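Local coordinates for DegQ (Legionella fallonii, PDB 3PV5), which probably degrades misfolded proteins as an HtrA-family serine protease with PDZ domains, forming large self-compartmentizing 12-subunit assemblies, at residues Leu370-Phe375 and Ile386-Val391; Pro406-Ile411 and Val437-Gly442; Ser412-Pro417 and Glu430-Leu435. All coordinates share one frame; numbering follows the deposited sequence.

Contact 1: Leu370-Phe375 and Ile386-Val391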
loop_
_atom_site.group_PDB
_atom_site.type_symbol
_atom_site.label_atom_id
_atom_site.label_comp_id
_atom_site.label_asym_id
_atom_site.label_seq_id
_atom_site.Cartn_x
_atom_site.Cartn_y
_atom_site.Cartn_z
ATOM N N LEU A 370 -33.377 31.614 -23.726
ATOM C CA LEU A 370 -32.113 31.832 -24.417
ATOM C C LEU A 370 -31.436 33.184 -24.011
ATOM O O LEU A 370 -32.109 34.181 -23.789
ATOM C CB LEU A 370 -32.366 31.798 -25.913
ATOM C CG LEU A 370 -32.824 30.521 -26.596
ATOM C CD1 LEU A 370 -32.946 30.779 -28.095
ATOM C CD2 LEU A 370 -31.866 29.348 -26.354
ATOM N N ALA A 371 -30.106 33.224 -23.899
ATOM C CA ALA A 371 -29.389 34.517 -23.709
ATOM C C ALA A 371 -28.733 34.822 -25.002
ATOM O O ALA A 371 -28.053 34.001 -25.551
ATOM C CB ALA A 371 -28.395 34.451 -22.595
ATOM N N LEU A 372 -28.968 36.011 -25.509
ATOM C CA LEU A 372 -28.636 36.358 -26.891
ATOM C C LEU A 372 -27.833 37.655 -26.935
ATOM O O LEU A 372 -28.108 38.537 -26.147
ATOM C CB LEU A 372 -29.970 36.562 -27.628
ATOM C CG LEU A 372 -30.925 35.339 -27.694
ATOM C CD1 LEU A 372 -32.271 35.751 -28.190
ATOM C CD2 LEU A 372 -30.360 34.224 -28.575
ATOM N N ARG A 373 -26.855 37.797 -27.822
ATOM C CA ARG A 373 -26.221 39.102 -28.073
ATOM C C ARG A 373 -25.926 39.248 -29.523
ATOM O O ARG A 373 -25.822 38.239 -30.249
ATOM C CB ARG A 373 -24.928 39.390 -27.251
ATOM C CG ARG A 373 -23.995 38.214 -27.002
ATOM C CD ARG A 373 -22.562 38.561 -26.537
ATOM N NE ARG A 373 -21.725 38.739 -27.720
ATOM C CZ ARG A 373 -20.395 38.824 -27.723
ATOM N NH1 ARG A 373 -19.690 38.748 -26.576
ATOM N NH2 ARG A 373 -19.766 38.981 -28.896
ATOM N N ALA A 374 -25.785 40.514 -29.950
ATOM C CA ALA A 374 -25.386 40.810 -31.330
ATOM C C ALA A 374 -23.948 40.287 -31.524
ATOM O O ALA A 374 -23.154 40.282 -30.571
ATOM C CB ALA A 374 -25.483 42.301 -31.657
ATOM N N PHE A 375 -23.638 39.854 -32.743
ATOM C CA PHE A 375 -22.339 39.231 -33.068
ATOM C C PHE A 375 -21.934 39.629 -34.478
ATOM O O PHE A 375 -22.693 39.483 -35.403
ATOM C CB PHE A 375 -22.450 37.688 -32.935
ATOM C CG PHE A 375 -21.166 36.930 -33.134
ATOM C CD1 PHE A 375 -20.356 36.614 -32.068
ATOM C CD2 PHE A 375 -20.799 36.466 -34.396
ATOM C CE1 PHE A 375 -19.211 35.862 -32.257
ATOM C CE2 PHE A 375 -19.649 35.737 -34.578
ATOM C CZ PHE A 375 -18.863 35.429 -33.500
ATOM N N ILE A 386 -22.223 37.570 -39.403
ATOM C CA ILE A 386 -23.104 38.510 -38.732
ATOM C C ILE A 386 -24.339 37.776 -38.250
ATOM O O ILE A 386 -24.971 37.092 -39.023
ATOM C CB ILE A 386 -23.597 39.611 -39.688
ATOM C CG1 ILE A 386 -22.414 40.304 -40.341
ATOM C CG2 ILE A 386 -24.385 40.660 -38.917
ATOM C CD1 ILE A 386 -22.779 41.508 -41.239
ATOM N N GLY A 387 -24.716 37.956 -36.996
ATOM C CA GLY A 387 -25.781 37.169 -36.441
ATOM C C GLY A 387 -26.001 37.419 -34.991
ATOM O O GLY A 387 -25.512 38.398 -34.480
ATOM N N VAL A 388 -26.783 36.556 -34.325
ATOM C CA VAL A 388 -26.855 36.629 -32.860
ATOM C C VAL A 388 -26.358 35.377 -32.177
ATOM O O VAL A 388 -26.792 34.257 -32.465
ATOM C CB VAL A 388 -28.214 37.120 -32.342
ATOM C CG1 VAL A 388 -29.126 37.539 -33.471
ATOM C CG2 VAL A 388 -28.811 36.187 -31.428
ATOM N N GLN A 389 -25.424 35.587 -31.263
ATOM C CA GLN A 389 -24.695 34.511 -30.662
ATOM C C GLN A 389 -25.555 34.078 -29.530
ATOM O O GLN A 389 -26.075 34.902 -28.829
ATOM C CB GLN A 389 -23.311 35.005 -30.201
ATOM C CG GLN A 389 -22.418 33.992 -29.488
ATOM C CD GLN A 389 -21.164 34.634 -28.897
ATOM O OE1 GLN A 389 -21.212 35.738 -28.262
ATOM N NE2 GLN A 389 -20.029 33.947 -29.064
ATOM N N VAL A 390 -25.758 32.776 -29.393
ATOM C CA VAL A 390 -26.456 32.247 -28.227
ATOM C C VAL A 390 -25.416 32.098 -27.148
ATOM O O VAL A 390 -24.442 31.326 -27.292
ATOM C CB VAL A 390 -27.094 30.887 -28.512
ATOM C CG1 VAL A 390 -27.729 30.355 -27.229
ATOM C CG2 VAL A 390 -28.143 31.021 -29.603
ATOM N N VAL A 391 -25.599 32.871 -26.093
ATOM C CA VAL A 391 -24.595 32.965 -25.024
ATOM C C VAL A 391 -24.980 31.997 -23.948
ATOM O O VAL A 391 -24.129 31.522 -23.199
ATOM C CB VAL A 391 -24.604 34.334 -24.353
ATOM C CG1 VAL A 391 -23.705 34.326 -23.086
ATOM C CG2 VAL A 391 -24.188 35.373 -25.302
#
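L372 shares a face with V390 and also touches V388 in an antiparallel beta hairpin, formed by strands 370-378 and 384-393 of the second PDZ domain. The strand axes run at 145° to each other, and R373 and Q389 exchange backbone bonds in both directions. The bump on this face is methyl CD2 of L372: it drops into the notch between V388 and V390, 3.8 Å from V388 CG2 and 4.0 Å from V390 CG2. Helix 421-428 covers the same face, where L424 touches both L372 and V388.

On the reverse face the long side chain of Q389 runs down between R373 and F375. Its CB lies 3.8 Å from CD1 of F375, and its amide plane is turned 51° from the ring. With CG of R373 wedged between backbone N and carbonyl carbon (chi1 37°), the arginine chain passes V391, whose CG2 presses to 3.3 Å from R373 CG. The guanidinium then lies alongside the Q389 amide. Although NE of R373 and OE1 of Q389 are 3.1 Å apart, the angle is too poor for a hydrogen bond: OE1 sits above one guanidinium face, offset toward its rim.

Contact 2: Pro406-Ile411 and Val437-Gly442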
loop_
_atom_site.group_PDB
_atom_site.type_symbol
_atom_site.label_atom_id
_atom_site.label_comp_id
_atom_site.label_asym_id
_atom_site.label_seq_id
_atom_site.Cartn_x
_atom_site.Cartn_y
_atom_site.Cartn_z
ATOM N N PRO A 406 -25.329 26.981 -26.527
ATOM C CA PRO A 406 -24.419 28.109 -26.293
ATOM C C PRO A 406 -23.255 28.116 -27.252
ATOM O O PRO A 406 -22.630 27.089 -27.445
ATOM C CB PRO A 406 -23.898 27.853 -24.874
ATOM C CG PRO A 406 -24.964 27.057 -24.218
ATOM C CD PRO A 406 -25.573 26.213 -25.293
ATOM N N GLY A 407 -22.963 29.248 -27.881
ATOM C CA GLY A 407 -21.799 29.317 -28.765
ATOM C C GLY A 407 -22.258 29.281 -30.179
ATOM O O GLY A 407 -21.490 29.574 -31.095
ATOM N N ASP A 408 -23.515 28.917 -30.368
ATOM C CA ASP A 408 -24.133 28.984 -31.676
ATOM C C ASP A 408 -24.382 30.417 -32.096
ATOM O O ASP A 408 -24.873 31.251 -31.306
ATOM C CB ASP A 408 -25.469 28.243 -31.670
ATOM C CG ASP A 408 -25.298 26.720 -31.737
ATOM O OD1 ASP A 408 -24.194 26.258 -32.030
ATOM O OD2 ASP A 408 -26.264 25.971 -31.483
ATOM N N ILE A 409 -24.091 30.679 -33.360
ATOM C CA ILE A 409 -24.466 31.902 -33.998
ATOM C C ILE A 409 -25.728 31.725 -34.845
ATOM O O ILE A 409 -25.705 31.033 -35.851
ATOM C CB ILE A 409 -23.332 32.420 -34.899
ATOM C CG1 ILE A 409 -21.972 32.455 -34.156
ATOM C CG2 ILE A 409 -23.623 33.896 -35.290
ATOM C CD1 ILE A 409 -22.050 33.342 -32.918
ATOM N N ILE A 410 -26.809 32.401 -34.503
ATOM C CA ILE A 410 -27.973 32.368 -35.358
ATOM C C ILE A 410 -27.796 33.396 -36.456
ATOM O O ILE A 410 -27.743 34.573 -36.143
ATOM C CB ILE A 410 -29.227 32.685 -34.606
ATOM C CG1 ILE A 410 -29.437 31.666 -33.531
ATOM C CG2 ILE A 410 -30.469 32.745 -35.553
ATOM C CD1 ILE A 410 -30.630 31.939 -32.665
ATOM N N ILE A 411 -27.684 32.946 -37.723
ATOM C CA ILE A 411 -27.426 33.845 -38.878
ATOM C C ILE A 411 -28.667 34.001 -39.769
ATOM O O ILE A 411 -28.789 34.965 -40.531
ATOM C CB ILE A 411 -26.200 33.401 -39.757
ATOM C CG1 ILE A 411 -26.532 32.155 -40.597
ATOM C CG2 ILE A 411 -24.939 33.128 -38.891
ATOM C CD1 ILE A 411 -25.307 31.594 -41.527
ATOM N N VAL A 437 -34.256 28.084 -38.186
ATOM C CA VAL A 437 -33.091 28.831 -37.692
ATOM C C VAL A 437 -31.874 28.188 -38.334
ATOM O O VAL A 437 -31.785 26.962 -38.356
ATOM C CB VAL A 437 -33.025 28.754 -36.145
ATOM C CG1 VAL A 437 -31.679 29.035 -35.659
ATOM C CG2 VAL A 437 -33.979 29.738 -35.519
ATOM N N GLN A 438 -30.995 29.000 -38.906
ATOM C CA GLN A 438 -29.731 28.521 -39.452
ATOM C C GLN A 438 -28.653 28.976 -38.486
ATOM O O GLN A 438 -28.602 30.154 -38.146
ATOM C CB GLN A 438 -29.517 29.093 -40.842
ATOM C CG GLN A 438 -28.296 28.674 -41.545
ATOM C CD GLN A 438 -28.066 29.448 -42.864
ATOM O OE1 GLN A 438 -28.852 30.334 -43.242
ATOM N NE2 GLN A 438 -27.006 29.084 -43.582
ATOM N N VAL A 439 -27.844 28.031 -37.991
ATOM C CA VAL A 439 -26.779 28.343 -37.048
ATOM C C VAL A 439 -25.413 27.920 -37.547
ATOM O O VAL A 439 -25.298 26.857 -38.159
ATOM C CB VAL A 439 -27.003 27.684 -35.725
ATOM C CG1 VAL A 439 -28.421 28.005 -35.239
ATOM C CG2 VAL A 439 -26.733 26.196 -35.784
ATOM N N LEU A 440 -24.396 28.771 -37.321
ATOM C CA LEU A 440 -22.990 28.372 -37.440
ATOM C C LEU A 440 -22.557 27.841 -36.086
ATOM O O LEU A 440 -22.878 28.417 -35.071
ATOM C CB LEU A 440 -22.087 29.534 -37.854
ATOM C CG LEU A 440 -22.309 30.101 -39.268
ATOM C CD1 LEU A 440 -23.710 30.533 -39.412
ATOM C CD2 LEU A 440 -21.396 31.288 -39.601
ATOM N N ARG A 441 -21.879 26.696 -36.082
ATOM C CA ARG A 441 -21.311 26.116 -34.854
ATOM C C ARG A 441 -19.889 25.763 -35.145
ATOM O O ARG A 441 -19.611 24.890 -35.964
ATOM C CB ARG A 441 -22.049 24.865 -34.433
ATOM C CG ARG A 441 -21.492 24.243 -33.145
ATOM C CD ARG A 441 -22.394 23.066 -32.657
ATOM N NE ARG A 441 -23.804 23.467 -32.582
ATOM C CZ ARG A 441 -24.857 22.650 -32.602
ATOM N NH1 ARG A 441 -24.686 21.331 -32.682
ATOM N NH2 ARG A 441 -26.094 23.168 -32.524
ATOM N N GLY A 442 -18.978 26.465 -34.502
ATOM C CA GLY A 442 -17.573 26.405 -34.918
ATOM C C GLY A 442 -17.383 26.484 -36.429
ATOM O O GLY A 442 -17.701 27.504 -37.060
HETATM O O HOH W 1 -19.800 28.598 -33.087
#
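I409 and L440 form a hydrogen-bonded antiparallel pair, with strand axes 136° apart. I409 N donates to L440 O at 3.1 Å, and L440 N returns a bond to I409 O at 3.0 Å. I410 and V439 make the next, non-hydrogen-bonded pair, after which I411 N reaches Q438 O at 3.0 Å. At the other end a water joins the chains where direct pairing has stopped, donating to G407 O and accepting from G442 N.

Among the side chains, R441 grips the D408 carboxylate side-on in a two-pronged salt bridge. NE meets the syn lone pair of OD1 at 2.9 Å, and NH2 approaches OD2 from its syn side at 3.0 Å. The two flat groups are only 13° from coplanar, which suits a paired grip. A bend at chi3 (-51°) turns the otherwise extended arginine back to D408. OD2 has a second partner in R405 N, so the carboxylate also ties down the preceding loop.

I410 and V437 pack on the face that carries V439, with I410 CG2 3.9 Å from V437 CG1. The I411 side chain lies over one face of the Q438 amide, its CG1 3.8 Å from Q438 CD, while OE1 of that amide bonds S412 OG.

With strand 384-393 beside 409-413 and strand 444-450 beside 435-441, this pairing lies in the middle of the antiparallel sheet of a PDZ domain.

Contact 3: Ser412-Pro417 and Glu430-Leu435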
loop_
_atom_site.group_PDB
_atom_site.type_symbol
_atom_site.label_atom_id
_atom_site.label_comp_id
_atom_site.label_asym_id
_atom_site.label_seq_id
_atom_site.Cartn_x
_atom_site.Cartn_y
_atom_site.Cartn_z
ATOM N N SER A 412 -29.637 33.112 -39.655
ATOM C CA SER A 412 -30.904 33.464 -40.223
ATOM C C SER A 412 -32.071 32.836 -39.493
ATOM O O SER A 412 -31.920 31.852 -38.828
ATOM C CB SER A 412 -30.949 33.168 -41.743
ATOM O OG SER A 412 -30.944 31.815 -41.990
ATOM N N ALA A 413 -33.234 33.450 -39.649
ATOM C CA ALA A 413 -34.480 32.948 -39.089
ATOM C C ALA A 413 -35.571 33.021 -40.176
ATOM O O ALA A 413 -35.739 34.097 -40.801
ATOM C CB ALA A 413 -34.857 33.783 -37.891
ATOM N N ASN A 414 -36.279 31.900 -40.403
ATOM C CA ASN A 414 -37.257 31.753 -41.504
ATOM C C ASN A 414 -36.662 32.258 -42.824
ATOM O O ASN A 414 -37.273 33.029 -43.547
ATOM C CB ASN A 414 -38.553 32.528 -41.226
ATOM C CG ASN A 414 -39.402 31.923 -40.129
ATOM O OD1 ASN A 414 -39.361 30.722 -39.841
ATOM N ND2 ASN A 414 -40.213 32.759 -39.530
ATOM N N LYS A 415 -35.447 31.823 -43.099
ATOM C CA LYS A 415 -34.703 32.151 -44.312
ATOM C C LYS A 415 -34.230 33.595 -44.434
ATOM O O LYS A 415 -33.517 33.916 -45.383
ATOM C CB LYS A 415 -35.482 31.715 -45.548
ATOM C CG LYS A 415 -35.788 30.233 -45.534
ATOM C CD LYS A 415 -35.607 29.575 -46.921
ATOM C CE LYS A 415 -34.107 29.453 -47.285
ATOM N NZ LYS A 415 -33.871 28.822 -48.648
ATOM N N LYS A 416 -34.570 34.433 -43.456
ATOM C CA LYS A 416 -34.187 35.829 -43.442
ATOM C C LYS A 416 -33.002 36.122 -42.505
ATOM O O LYS A 416 -32.924 35.595 -41.394
ATOM C CB LYS A 416 -35.337 36.672 -42.991
ATOM C CG LYS A 416 -36.586 36.411 -43.745
ATOM C CD LYS A 416 -37.777 37.073 -43.084
ATOM C CE LYS A 416 -39.079 36.542 -43.676
ATOM N NZ LYS A 416 -40.238 37.370 -43.259
ATOM N N PRO A 417 -32.080 36.976 -42.963
ATOM C CA PRO A 417 -30.907 37.369 -42.222
ATOM C C PRO A 417 -31.199 38.078 -40.936
ATOM O O PRO A 417 -32.072 38.890 -40.854
ATOM C CB PRO A 417 -30.201 38.322 -43.170
ATOM C CG PRO A 417 -30.558 37.789 -44.560
ATOM C CD PRO A 417 -31.984 37.367 -44.393
ATOM N N GLU A 430 -43.536 36.254 -35.684
ATOM C CA GLU A 430 -44.377 35.813 -36.804
ATOM C C GLU A 430 -45.284 34.649 -36.418
ATOM O O GLU A 430 -44.840 33.637 -35.824
ATOM C CB GLU A 430 -43.531 35.479 -38.056
ATOM C CG GLU A 430 -42.925 36.779 -38.702
ATOM C CD GLU A 430 -41.896 36.532 -39.808
ATOM O OE1 GLU A 430 -41.132 37.503 -40.109
ATOM O OE2 GLU A 430 -41.867 35.391 -40.362
ATOM N N LYS A 431 -46.566 34.805 -36.759
ATOM C CA LYS A 431 -47.632 33.891 -36.300
ATOM C C LYS A 431 -47.550 32.587 -37.087
ATOM O O LYS A 431 -48.289 32.361 -38.044
ATOM C CB LYS A 431 -49.011 34.547 -36.471
ATOM C CG LYS A 431 -49.140 35.936 -35.817
ATOM C CD LYS A 431 -49.295 35.840 -34.304
ATOM C CE LYS A 431 -48.684 37.079 -33.593
ATOM N NZ LYS A 431 -49.331 37.344 -32.267
ATOM N N LYS A 432 -46.606 31.748 -36.702
ATOM C CA LYS A 432 -46.352 30.530 -37.444
ATOM C C LYS A 432 -46.188 29.394 -36.441
ATOM O O LYS A 432 -46.201 29.624 -35.242
ATOM C CB LYS A 432 -45.117 30.689 -38.333
ATOM C CG LYS A 432 -45.268 31.685 -39.513
ATOM C CD LYS A 432 -44.065 31.589 -40.505
ATOM C CE LYS A 432 -44.091 30.240 -41.299
ATOM N NZ LYS A 432 -42.761 29.536 -41.408
ATOM N N LYS A 433 -46.106 28.169 -36.942
ATOM C CA LYS A 433 -46.090 26.995 -36.067
ATOM C C LYS A 433 -44.671 26.693 -35.560
ATOM O O LYS A 433 -44.487 25.942 -34.617
ATOM C CB LYS A 433 -46.719 25.770 -36.758
ATOM C CG LYS A 433 -46.279 25.456 -38.212
ATOM C CD LYS A 433 -47.331 24.588 -38.988
ATOM C CE LYS A 433 -47.334 23.082 -38.559
ATOM N NZ LYS A 433 -48.700 22.436 -38.601
ATOM N N GLU A 434 -43.684 27.351 -36.162
ATOM C CA GLU A 434 -42.317 26.928 -36.054
ATOM C C GLU A 434 -41.371 27.998 -36.557
ATOM O O GLU A 434 -41.714 28.782 -37.447
ATOM C CB GLU A 434 -42.131 25.714 -36.931
ATOM C CG GLU A 434 -42.379 26.056 -38.420
ATOM C CD GLU A 434 -42.739 24.867 -39.276
ATOM O OE1 GLU A 434 -43.064 23.781 -38.708
ATOM O OE2 GLU A 434 -42.683 25.049 -40.524
ATOM N N LEU A 435 -40.167 27.991 -35.996
ATOM C CA LEU A 435 -39.120 28.888 -36.388
ATOM C C LEU A 435 -37.981 28.077 -37.005
ATOM O O LEU A 435 -37.331 27.257 -36.343
ATOM C CB LEU A 435 -38.615 29.612 -35.161
ATOM C CG LEU A 435 -38.164 31.084 -35.240
ATOM C CD1 LEU A 435 -36.900 31.276 -34.456
ATOM C CD2 LEU A 435 -38.047 31.629 -36.654
#
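A413 begins the contact with its methyl CB 4.0 Å from CD2 of L435, an apolar touch between the end of strand 409-413 and the start of strand 435-441. It is also the first residue of a type I' beta turn closed at K416: A413 N bonds K416 O at 2.8 Å and K416 N bonds A413 O at 2.9 Å. N414 and K415, the two central residues, both have positive phi, as this turn demands.

N414 carries most of the contact. The N414 and L435 side chains cross at about a right angle, OD1 of N414 lying 3.6 Å from L435 CD2. ND2 donates to E430 OE2 at 3.2 Å, but the bond is far from ideal, since the donor stands 51° above the carboxylate plane. Bonding of OD1 to L436 N, just past the loop, helps fix which way the amide is turned. K432 NZ comes no closer than 3.9 Å to OD1, a proximity and not a bond.

The extended chains of K416 and E430 come at each other from opposite directions. K416 NZ makes a weak salt bridge at 3.3 Å to E430 OE1, so the two carboxylate oxygens serve different partners.

The turn thus joins strands 409-413 and 416-417, while 430-435 links helix 421-428 to strand 435-441. I427 of that helix touches both A413 and N414, and V450 of strand 444-450 packs against L435.

How the contacts relate
All three contacts reach one curled antiparallel sheet, that of the second PDZ domain. Contact 1 comes first along the chain and closes before contact 2 opens; contact 3 falls between the two segments of contact 2. Centres of contacts 1 and 2 are about 8 Å apart, and probable backbone hydrogen bonds join V390 to G407 and D408, stitching strand 384-393 to 409-413. Contact 3 lies about 15 Å from contact 2 and 16 Å from contact 1, centre to centre; it shares strand 409-413 with contact 2 but does not touch contact 1. The sheet therefore runs continuously from the hairpin to strand 435-441, with contact 3 at its turn-and-loop end.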